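HemO (Neisseria meningitidis, PDB 1J77) binds heme b and probably catalyses the oxidative opening of its porphyrin ring. Local coordinates at residues S50-A55 / R178-F183; D24-L29 / A182-V187; A122-H127 / R140-H145. All blocks are in the same frame, centred on the assembly; numbering follows the deposited sequence.

From the N terminus, helix 11-32 comes first, and its residues 24-29 open the loop of interaction 2. Residues 50-55 on helix 39-60 then open that of interaction 1. Both loops end on helix 167-192, at 178-183 for interaction 1 and 182-187 for interaction 2, which share Ala182 and Phe183 and touch each other. This C-terminal helix thus ties together two helices that follow each other in the chain, and both contacts reach the heme. Interaction 3 closes a short loop, from helix 122-129 to the segment before helix 149-162. It nests inside the other two loops without touching either contact, their centres lying about 18 Å away.

Interaction 1: residues S50-A55 / R178-F183; sequences SVFHKA and REAFAF. With HEM (protoporphyrin IX containing Fe), chain B.
Phe52 (chi1 -179°) and Phe183 (chi1 177°) both hold CG anti to the backbone N, and these torsions send their rings into the gap between two helices of the all-helical heme oxygenase fold. Segments 50-55 and 178-183, on helices 39-60 and 167-192, run roughly antiparallel, their axes at 151° and 11.3 Å apart. Phe52 from one helix and Phe183 from the other fill this gap. Phe183 reaches across to residues one helical turn apart: its CZ lies 4.0 Å from CG1 of Val51, whose side chain it crosses at about a right angle, and its CE2 lies 4.1 Å from CB of Ala55. The two phenyl rings themselves meet rim to rim, Phe52 CD1 standing 4.5 Å from Phe183 CD2 near the plane of each ring, so they touch without stacking. Further along the same rim, Phe52 CE1 lies 4.0 Å from Ala180 O and also nears that residue's methyl. The side chains that meet are all apolar and mostly buried. Leu99 adds to the packing on Val51 and Phe183, Trp110 and Cys113 of helix 104-119 cover Ala180, and Tyr184 meets Phe52 edge-to-face. The same layer forms one wall of the heme pocket. Phe181 sets CG anti to its carbonyl carbon, turns away from helix 39-60 and offers its ring edge to the porphyrin, CE2 lying 3.6 Å from the meso carbon CHD of the heme. The heme iron, ligated by His23 and a water, lies beyond this wall. One heme vinyl group reaches into the contact itself: its terminal carbon CBC sits over one face of the Phe52 ring, displaced toward the rim, 4.0 Å from Phe52 CZ.

Interaction 2: residues D24-L29 / A182-V187; sequences DSVDNL and AFYKVV. With HEM (protoporphyrin IX containing Fe), chain B.
Ser25, near the start of 24-29 on helix 11-32, carries its OG in the crowded position between the backbone N and the carbonyl carbon (chi1 81°). There OG takes a hydrogen bond of 2.8 Å from Lys185 NZ and is also bonded to Val22 O, one turn back in its own helix. Val26 spreads its two methyls over different partners: CG1 packs 3.8 Å from Tyr184 CD2, and CG2 rests 3.7 Å from Lys185 CG. CG1 also meets the heme methyl CMC, which lies over one face of the Tyr184 ring, offset toward its rim, 3.4 Å from Tyr184 CZ. Asp27 turns to the heme instead, its OD2 only 3.3 Å from the methyl CMB. Leu29 closes the row, its CD2 4.0 Å from Lys185 CD. The two segments, nearly parallel (19°), belong to the proximal side of heme oxygenase, since helix 11-32 also supplies the axial ligand His23. The lysine chain passes Val26 and Leu29 with its methylenes, and a bend at chi3 (-74°) then turns its tip to Ser25. A salt bridge to Glu199 OE1 gives the ammonium a second partner, so this largely buried lysine is probably held in its charged form while its aliphatic part does the packing.

Interaction 3: residues A122-H127 / R140-H145; sequences AFLFKH and RHLAPH
Two N-H groups of one residue grip Phe123 O: the backbone N of His127, 3.1 Å from that oxygen in the regular helical bond, and His127 ND1, 3.3 Å from it. The second bond is fairly straight (157° at the hydrogen); the oxygen lies in the imidazole plane, while ND1 stands above the carbonyl plane. This helps to set the rotation of the imidazole, and ND1 also sits over one face of the Phe123 ring. Two residues after Phe123, Phe125 swings CG anti to its backbone N and lays its ring against residues 142-144. In this all-helical heme oxygenase fold, these residues lie in the loop that leads from helix 122-129 to helix 149-162. Ala143 CA makes a CH-pi contact over a face of the Phe125 ring, 3.9 Å from its centroid and 14° off the normal. Leu142 CB approaches Phe125 CD1 to 3.7 Å, and on the other side of the ring Pro144 CD comes within 3.9 Å of Phe125 CE2. Leu124, which also touches the heme, faces the branched end of Leu142: Leu142 CD1 and CD2 both lie 4.1 Å from Leu124 CB. Leu142 O accepts a hydrogen bond from Arg149 NH2.

Interaction 1: residues S50-A55 / R178-F183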
# COMPACT_ATOMS: atom_id res chain seq x y z
N SER A 50 6.98 -0.48 -5.86
CA SER A 50 7.13 0.70 -6.77
C SER A 50 5.91 0.95 -7.62
O SER A 50 5.44 2.12 -7.75
CB SER A 50 8.35 0.56 -7.72
OG SER A 50 8.44 1.71 -8.54
N VAL A 51 5.36 -0.09 -8.18
CA VAL A 51 4.21 0.02 -9.06
C VAL A 51 3.00 0.47 -8.28
O VAL A 51 2.24 1.36 -8.70
CB VAL A 51 3.90 -1.32 -9.79
CG1 VAL A 51 2.63 -1.25 -10.62
CG2 VAL A 51 5.05 -1.69 -10.65
N PHE A 52 2.77 -0.17 -7.14
CA PHE A 52 1.63 0.23 -6.33
C PHE A 52 1.71 1.70 -5.91
O PHE A 52 0.72 2.45 -5.97
CB PHE A 52 1.45 -0.68 -5.11
CG PHE A 52 0.24 -0.29 -4.29
CD1 PHE A 52 -1.04 -0.62 -4.71
CD2 PHE A 52 0.39 0.38 -3.12
CE1 PHE A 52 -2.15 -0.24 -3.96
CE2 PHE A 52 -0.73 0.74 -2.38
CZ PHE A 52 -1.95 0.43 -2.81
N HIS A 53 2.86 2.10 -5.40
CA HIS A 53 2.99 3.48 -4.92
C HIS A 53 2.98 4.48 -6.08
O HIS A 53 2.48 5.59 -5.94
CB HIS A 53 4.21 3.61 -4.01
CG HIS A 53 3.91 3.12 -2.64
ND1 HIS A 53 4.24 1.85 -2.16
CD2 HIS A 53 3.16 3.70 -1.67
CE1 HIS A 53 3.78 1.73 -0.92
NE2 HIS A 53 3.11 2.83 -0.61
N LYS A 54 3.47 4.11 -7.24
CA LYS A 54 3.30 5.00 -8.40
C LYS A 54 1.81 5.20 -8.72
O LYS A 54 1.37 6.32 -9.03
CB LYS A 54 4.06 4.46 -9.61
CG LYS A 54 3.80 5.22 -10.93
CD LYS A 54 4.23 6.62 -10.91
CE LYS A 54 3.84 7.34 -12.23
NZ LYS A 54 4.61 8.60 -12.39
N ALA A 55 1.04 4.14 -8.70
CA ALA A 55 -0.36 4.13 -9.03
C ALA A 55 -1.20 5.05 -8.14
O ALA A 55 -2.33 5.39 -8.52
CB ALA A 55 -0.92 2.71 -8.96
N ARG A 178 -11.34 -2.24 -2.44
CA ARG A 178 -11.33 -3.64 -2.90
C ARG A 178 -10.46 -3.75 -4.19
O ARG A 178 -9.64 -4.67 -4.34
CB ARG A 178 -12.77 -4.17 -3.17
CG ARG A 178 -13.61 -4.37 -1.92
CD ARG A 178 -15.00 -4.91 -2.14
NE ARG A 178 -15.55 -5.23 -0.84
CZ ARG A 178 -16.83 -5.42 -0.58
NH1 ARG A 178 -17.73 -5.31 -1.55
NH2 ARG A 178 -17.21 -5.71 0.66
N GLU A 179 -10.65 -2.81 -5.11
CA GLU A 179 -9.92 -2.78 -6.36
C GLU A 179 -8.44 -2.50 -6.19
O GLU A 179 -7.63 -3.07 -6.93
CB GLU A 179 -10.58 -1.84 -7.37
CG GLU A 179 -11.96 -2.34 -7.80
CD GLU A 179 -12.73 -1.38 -8.67
OE1 GLU A 179 -12.10 -0.52 -9.31
OE2 GLU A 179 -13.96 -1.57 -8.77
N ALA A 180 -8.05 -1.67 -5.21
CA ALA A 180 -6.62 -1.38 -4.90
C ALA A 180 -5.93 -2.65 -4.41
O ALA A 180 -4.86 -2.99 -4.89
CB ALA A 180 -6.51 -0.33 -3.92
N PHE A 181 -6.60 -3.36 -3.50
CA PHE A 181 -6.04 -4.63 -3.04
C PHE A 181 -5.94 -5.62 -4.16
O PHE A 181 -4.96 -6.36 -4.25
CB PHE A 181 -6.85 -5.25 -1.89
CG PHE A 181 -6.62 -4.64 -0.51
CD1 PHE A 181 -7.68 -4.03 0.19
CD2 PHE A 181 -5.37 -4.68 0.12
CE1 PHE A 181 -7.49 -3.52 1.45
CE2 PHE A 181 -5.21 -4.19 1.39
CZ PHE A 181 -6.28 -3.57 2.05
N ALA A 182 -6.96 -5.70 -5.02
CA ALA A 182 -6.90 -6.65 -6.12
C ALA A 182 -5.79 -6.34 -7.07
O ALA A 182 -5.10 -7.23 -7.54
CB ALA A 182 -8.19 -6.69 -6.85
N PHE A 183 -5.60 -5.06 -7.38
CA PHE A 183 -4.50 -4.63 -8.23
C PHE A 183 -3.13 -4.99 -7.61
O PHE A 183 -2.25 -5.47 -8.32
CB PHE A 183 -4.60 -3.13 -8.53
CG PHE A 183 -3.44 -2.58 -9.35
CD1 PHE A 183 -3.26 -2.97 -10.66
CD2 PHE A 183 -2.48 -1.76 -8.77
CE1 PHE A 183 -2.25 -2.49 -11.39
CE2 PHE A 183 -1.44 -1.27 -9.54
CZ PHE A 183 -1.33 -1.66 -10.84
CHA HEM B . -3.24 -2.81 8.56
CHB HEM B . -0.07 -6.47 8.44
CHC HEM B . 0.53 -5.77 3.65
CHD HEM B . -3.02 -2.42 3.71
C1A HEM B . -2.37 -3.79 8.95
C2A HEM B . -2.05 -4.17 10.35
C3A HEM B . -1.18 -5.17 10.28
C4A HEM B . -0.91 -5.49 8.88
CMA HEM B . -0.55 -5.91 11.49
CAA HEM B . -2.54 -3.52 11.68
CBA HEM B . -1.49 -2.50 12.13
CGA HEM B . -1.96 -1.72 13.34
O1A HEM B . -3.20 -1.69 13.60
O2A HEM B . -1.07 -1.14 14.05
C1B HEM B . 0.38 -6.60 7.13
C2B HEM B . 1.39 -7.54 6.70
C3B HEM B . 1.54 -7.38 5.36
C4B HEM B . 0.67 -6.27 4.95
CMB HEM B . 2.09 -8.50 7.69
CAB HEM B . 2.53 -8.09 4.43
CBB HEM B . 2.86 -9.36 4.61
C1C HEM B . -0.33 -4.77 3.27
C2C HEM B . -0.42 -4.17 1.94
C3C HEM B . -1.44 -3.30 1.96
C4C HEM B . -1.97 -3.21 3.29
CMC HEM B . 0.43 -4.62 0.75
CAC HEM B . -1.97 -2.43 0.82
CBC HEM B . -1.70 -2.76 -0.44
C1D HEM B . -3.38 -2.26 5.01
C2D HEM B . -4.42 -1.35 5.42
C3D HEM B . -4.51 -1.47 6.90
C4D HEM B . -3.50 -2.44 7.25
CMD HEM B . -5.24 -0.46 4.48
CAD HEM B . -5.40 -0.69 7.87
CBD HEM B . -6.50 -1.53 8.46
CGD HEM B . -7.32 -0.56 9.28
O1D HEM B . -8.24 0.06 8.70
O2D HEM B . -7.09 -0.47 10.53
NA HEM B . -1.65 -4.61 8.11
NB HEM B . -0.06 -5.88 6.03
NC HEM B . -1.27 -4.14 4.04
ND HEM B . -2.83 -2.92 6.12
FE HEM B . -1.54 -4.46 6.07
O HOH W 1 -0.17 -3.08 6.29

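Interaction 2: residues D24-L29 / A182-V187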
# COMPACT_ATOMS: atom_id res chain seq x y z
N ASP A 24 -6.03 -9.78 4.40
CA ASP A 24 -5.34 -10.96 4.85
C ASP A 24 -4.89 -11.83 3.69
O ASP A 24 -3.79 -12.42 3.77
CB ASP A 24 -6.16 -11.71 5.86
CG ASP A 24 -6.31 -10.98 7.18
OD1 ASP A 24 -5.67 -9.91 7.35
OD2 ASP A 24 -7.04 -11.45 8.10
N SER A 25 -5.65 -11.84 2.58
CA SER A 25 -5.18 -12.59 1.40
C SER A 25 -3.88 -11.99 0.83
O SER A 25 -3.02 -12.72 0.30
CB SER A 25 -6.27 -12.73 0.35
OG SER A 25 -6.37 -11.54 -0.42
N VAL A 26 -3.76 -10.67 0.94
CA VAL A 26 -2.55 -9.98 0.49
C VAL A 26 -1.34 -10.28 1.37
O VAL A 26 -0.27 -10.65 0.88
CB VAL A 26 -2.83 -8.43 0.38
CG1 VAL A 26 -1.49 -7.70 0.19
CG2 VAL A 26 -3.77 -8.17 -0.75
N ASP A 27 -1.55 -10.19 2.69
CA ASP A 27 -0.54 -10.50 3.68
C ASP A 27 -0.01 -11.94 3.43
O ASP A 27 1.16 -12.14 3.24
CB ASP A 27 -1.21 -10.32 5.07
CG ASP A 27 -0.33 -10.76 6.28
OD1 ASP A 27 0.72 -11.42 6.13
OD2 ASP A 27 -0.66 -10.34 7.44
N ASN A 28 -0.94 -12.87 3.31
CA ASN A 28 -0.56 -14.27 3.09
C ASN A 28 0.19 -14.46 1.78
O ASN A 28 1.17 -15.22 1.72
CB ASN A 28 -1.82 -15.16 3.08
CG ASN A 28 -2.42 -15.35 4.44
OD1 ASN A 28 -1.72 -15.25 5.43
ND2 ASN A 28 -3.73 -15.64 4.49
N LEU A 29 -0.31 -13.81 0.70
CA LEU A 29 0.38 -13.99 -0.58
C LEU A 29 1.78 -13.39 -0.59
O LEU A 29 2.71 -13.96 -1.17
CB LEU A 29 -0.46 -13.42 -1.72
CG LEU A 29 0.03 -13.63 -3.15
CD1 LEU A 29 0.26 -15.12 -3.50
CD2 LEU A 29 -0.95 -13.03 -4.09
N ALA A 182 -6.96 -5.70 -5.02
CA ALA A 182 -6.90 -6.65 -6.12
C ALA A 182 -5.79 -6.34 -7.07
O ALA A 182 -5.10 -7.23 -7.54
CB ALA A 182 -8.19 -6.69 -6.85
N PHE A 183 -5.60 -5.06 -7.38
CA PHE A 183 -4.50 -4.63 -8.23
C PHE A 183 -3.13 -4.99 -7.61
O PHE A 183 -2.25 -5.47 -8.32
CB PHE A 183 -4.60 -3.13 -8.53
CG PHE A 183 -3.44 -2.58 -9.35
CD1 PHE A 183 -3.26 -2.97 -10.66
CD2 PHE A 183 -2.48 -1.76 -8.77
CE1 PHE A 183 -2.25 -2.49 -11.39
CE2 PHE A 183 -1.44 -1.27 -9.54
CZ PHE A 183 -1.33 -1.66 -10.84
N TYR A 184 -2.96 -4.77 -6.32
CA TYR A 184 -1.74 -5.19 -5.66
C TYR A 184 -1.40 -6.64 -5.93
O TYR A 184 -0.26 -6.94 -6.28
CB TYR A 184 -1.78 -4.93 -4.17
CG TYR A 184 -0.43 -5.03 -3.47
CD1 TYR A 184 0.41 -3.95 -3.32
CD2 TYR A 184 0.03 -6.21 -2.96
CE1 TYR A 184 1.64 -4.04 -2.71
CE2 TYR A 184 1.25 -6.31 -2.33
CZ TYR A 184 2.03 -5.24 -2.17
OH TYR A 184 3.26 -5.35 -1.58
N LYS A 185 -2.39 -7.52 -5.85
CA LYS A 185 -2.11 -8.92 -6.11
C LYS A 185 -1.86 -9.19 -7.60
O LYS A 185 -1.06 -10.06 -7.91
CB LYS A 185 -3.25 -9.80 -5.62
CG LYS A 185 -3.42 -9.77 -4.09
CD LYS A 185 -4.32 -10.87 -3.49
CE LYS A 185 -5.76 -10.62 -3.75
NZ LYS A 185 -6.63 -11.75 -3.24
N VAL A 186 -2.54 -8.52 -8.51
CA VAL A 186 -2.24 -8.68 -9.95
C VAL A 186 -0.76 -8.35 -10.18
O VAL A 186 -0.03 -9.14 -10.85
CB VAL A 186 -3.12 -7.75 -10.84
CG1 VAL A 186 -2.54 -7.65 -12.27
CG2 VAL A 186 -4.56 -8.19 -10.82
N VAL A 187 -0.28 -7.24 -9.66
CA VAL A 187 1.11 -6.86 -9.81
C VAL A 187 2.08 -7.88 -9.17
O VAL A 187 3.12 -8.23 -9.76
CB VAL A 187 1.37 -5.42 -9.28
CG1 VAL A 187 2.82 -5.08 -9.39
CG2 VAL A 187 0.49 -4.44 -10.04
CHA HEM B . -3.24 -2.81 8.56
CHB HEM B . -0.07 -6.47 8.44
CHC HEM B . 0.53 -5.77 3.65
CHD HEM B . -3.02 -2.42 3.71
C1A HEM B . -2.37 -3.79 8.95
C2A HEM B . -2.05 -4.17 10.35
C3A HEM B . -1.18 -5.17 10.28
C4A HEM B . -0.91 -5.49 8.88
CMA HEM B . -0.55 -5.91 11.49
CAA HEM B . -2.54 -3.52 11.68
CBA HEM B . -1.49 -2.50 12.13
CGA HEM B . -1.96 -1.72 13.34
O1A HEM B . -3.20 -1.69 13.60
O2A HEM B . -1.07 -1.14 14.05
C1B HEM B . 0.38 -6.60 7.13
C2B HEM B . 1.39 -7.54 6.70
C3B HEM B . 1.54 -7.38 5.36
C4B HEM B . 0.67 -6.27 4.95
CMB HEM B . 2.09 -8.50 7.69
CAB HEM B . 2.53 -8.09 4.43
CBB HEM B . 2.86 -9.36 4.61
C1C HEM B . -0.33 -4.77 3.27
C2C HEM B . -0.42 -4.17 1.94
C3C HEM B . -1.44 -3.30 1.96
C4C HEM B . -1.97 -3.21 3.29
CMC HEM B . 0.43 -4.62 0.75
CAC HEM B . -1.97 -2.43 0.82
CBC HEM B . -1.70 -2.76 -0.44
C1D HEM B . -3.38 -2.26 5.01
C2D HEM B . -4.42 -1.35 5.42
C3D HEM B . -4.51 -1.47 6.90
C4D HEM B . -3.50 -2.44 7.25
CMD HEM B . -5.24 -0.46 4.48
CAD HEM B . -5.40 -0.69 7.87
CBD HEM B . -6.50 -1.53 8.46
CGD HEM B . -7.32 -0.56 9.28
O1D HEM B . -8.24 0.06 8.70
O2D HEM B . -7.09 -0.47 10.53
NA HEM B . -1.65 -4.61 8.11
NB HEM B . -0.06 -5.88 6.03
NC HEM B . -1.27 -4.14 4.04
ND HEM B . -2.83 -2.92 6.12
FE HEM B . -1.54 -4.46 6.07
O HOH W 1 -0.17 -3.08 6.29

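Interaction 3: residues A122-H127 / R140-H145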
# COMPACT_ATOMS: atom_id res chain seq x y z
N ALA A 122 5.20 -2.36 9.95
CA ALA A 122 6.19 -2.72 10.98
C ALA A 122 6.74 -4.15 10.85
O ALA A 122 7.95 -4.40 11.04
CB ALA A 122 5.58 -2.55 12.33
N PHE A 123 5.88 -5.11 10.55
CA PHE A 123 6.35 -6.49 10.45
C PHE A 123 7.32 -6.58 9.31
O PHE A 123 8.39 -7.17 9.41
CB PHE A 123 5.16 -7.43 10.24
CG PHE A 123 5.53 -8.85 10.04
CD1 PHE A 123 5.63 -9.71 11.13
CD2 PHE A 123 5.74 -9.34 8.76
CE1 PHE A 123 5.97 -11.04 10.95
CE2 PHE A 123 6.08 -10.66 8.58
CZ PHE A 123 6.19 -11.51 9.68
N LEU A 124 6.98 -5.99 8.17
CA LEU A 124 7.86 -6.03 7.03
C LEU A 124 9.18 -5.32 7.33
O LEU A 124 10.23 -5.75 6.86
CB LEU A 124 7.20 -5.40 5.81
CG LEU A 124 6.01 -6.14 5.20
CD1 LEU A 124 5.41 -5.21 4.22
CD2 LEU A 124 6.41 -7.46 4.52
N PHE A 125 9.09 -4.18 8.03
CA PHE A 125 10.29 -3.43 8.39
C PHE A 125 11.18 -4.30 9.28
O PHE A 125 12.41 -4.36 9.13
CB PHE A 125 9.93 -2.13 9.13
CG PHE A 125 11.06 -1.16 9.29
CD1 PHE A 125 11.82 -0.77 8.20
CD2 PHE A 125 11.31 -0.59 10.53
CE1 PHE A 125 12.84 0.15 8.36
CE2 PHE A 125 12.34 0.35 10.68
CZ PHE A 125 13.09 0.70 9.60
N LYS A 126 10.56 -4.99 10.23
CA LYS A 126 11.36 -5.88 11.11
C LYS A 126 12.10 -6.93 10.29
O LYS A 126 13.28 -7.20 10.52
CB LYS A 126 10.51 -6.55 12.18
CG LYS A 126 11.20 -7.71 12.87
CD LYS A 126 10.29 -8.44 13.80
CE LYS A 126 11.07 -9.62 14.41
NZ LYS A 126 10.68 -9.98 15.77
N HIS A 127 11.42 -7.52 9.30
CA HIS A 127 12.08 -8.58 8.55
C HIS A 127 13.11 -8.10 7.52
O HIS A 127 14.07 -8.80 7.21
CB HIS A 127 11.02 -9.52 7.95
CG HIS A 127 10.53 -10.50 8.95
ND1 HIS A 127 9.53 -10.23 9.85
CD2 HIS A 127 11.03 -11.71 9.28
CE1 HIS A 127 9.40 -11.27 10.67
NE2 HIS A 127 10.26 -12.19 10.30
N ARG A 140 13.80 2.25 3.45
CA ARG A 140 13.31 3.62 3.70
C ARG A 140 11.78 3.70 3.64
O ARG A 140 11.14 4.36 4.48
CB ARG A 140 13.97 4.52 2.64
CG ARG A 140 15.56 4.44 2.49
CD ARG A 140 16.06 5.03 1.17
NE ARG A 140 17.51 5.03 1.00
CZ ARG A 140 18.35 5.99 1.41
NH1 ARG A 140 17.91 7.04 2.07
NH2 ARG A 140 19.63 5.91 1.17
N HIS A 141 11.20 3.03 2.64
CA HIS A 141 9.73 3.08 2.43
C HIS A 141 8.91 2.38 3.50
O HIS A 141 7.71 2.67 3.65
CB HIS A 141 9.36 2.58 1.04
CG HIS A 141 9.22 1.10 0.92
ND1 HIS A 141 10.28 0.27 0.64
CD2 HIS A 141 8.12 0.32 0.99
CE1 HIS A 141 9.83 -0.98 0.56
NE2 HIS A 141 8.53 -0.97 0.78
N LEU A 142 9.58 1.55 4.30
CA LEU A 142 8.94 0.79 5.37
C LEU A 142 9.14 1.38 6.74
O LEU A 142 8.49 0.97 7.70
CB LEU A 142 9.47 -0.65 5.38
CG LEU A 142 9.18 -1.54 4.16
CD1 LEU A 142 9.95 -2.90 4.19
CD2 LEU A 142 7.72 -1.81 4.00
N ALA A 143 10.01 2.37 6.84
CA ALA A 143 10.27 3.00 8.13
C ALA A 143 9.01 3.71 8.64
O ALA A 143 8.13 4.16 7.87
CB ALA A 143 11.40 3.94 7.99
N PRO A 144 8.90 3.79 9.96
CA PRO A 144 7.73 4.36 10.62
C PRO A 144 7.61 5.85 10.39
O PRO A 144 8.64 6.50 10.26
CB PRO A 144 8.00 4.11 12.11
CG PRO A 144 9.30 3.58 12.22
CD PRO A 144 9.96 3.39 10.90
N HIS A 145 6.40 6.39 10.35
CA HIS A 145 6.26 7.86 10.24
C HIS A 145 7.00 8.44 11.45
O HIS A 145 6.90 7.88 12.55
CB HIS A 145 4.78 8.26 10.26
CG HIS A 145 4.56 9.71 9.99
ND1 HIS A 145 4.90 10.69 10.89
CD2 HIS A 145 4.03 10.36 8.92
CE1 HIS A 145 4.62 11.88 10.38
NE2 HIS A 145 4.08 11.70 9.19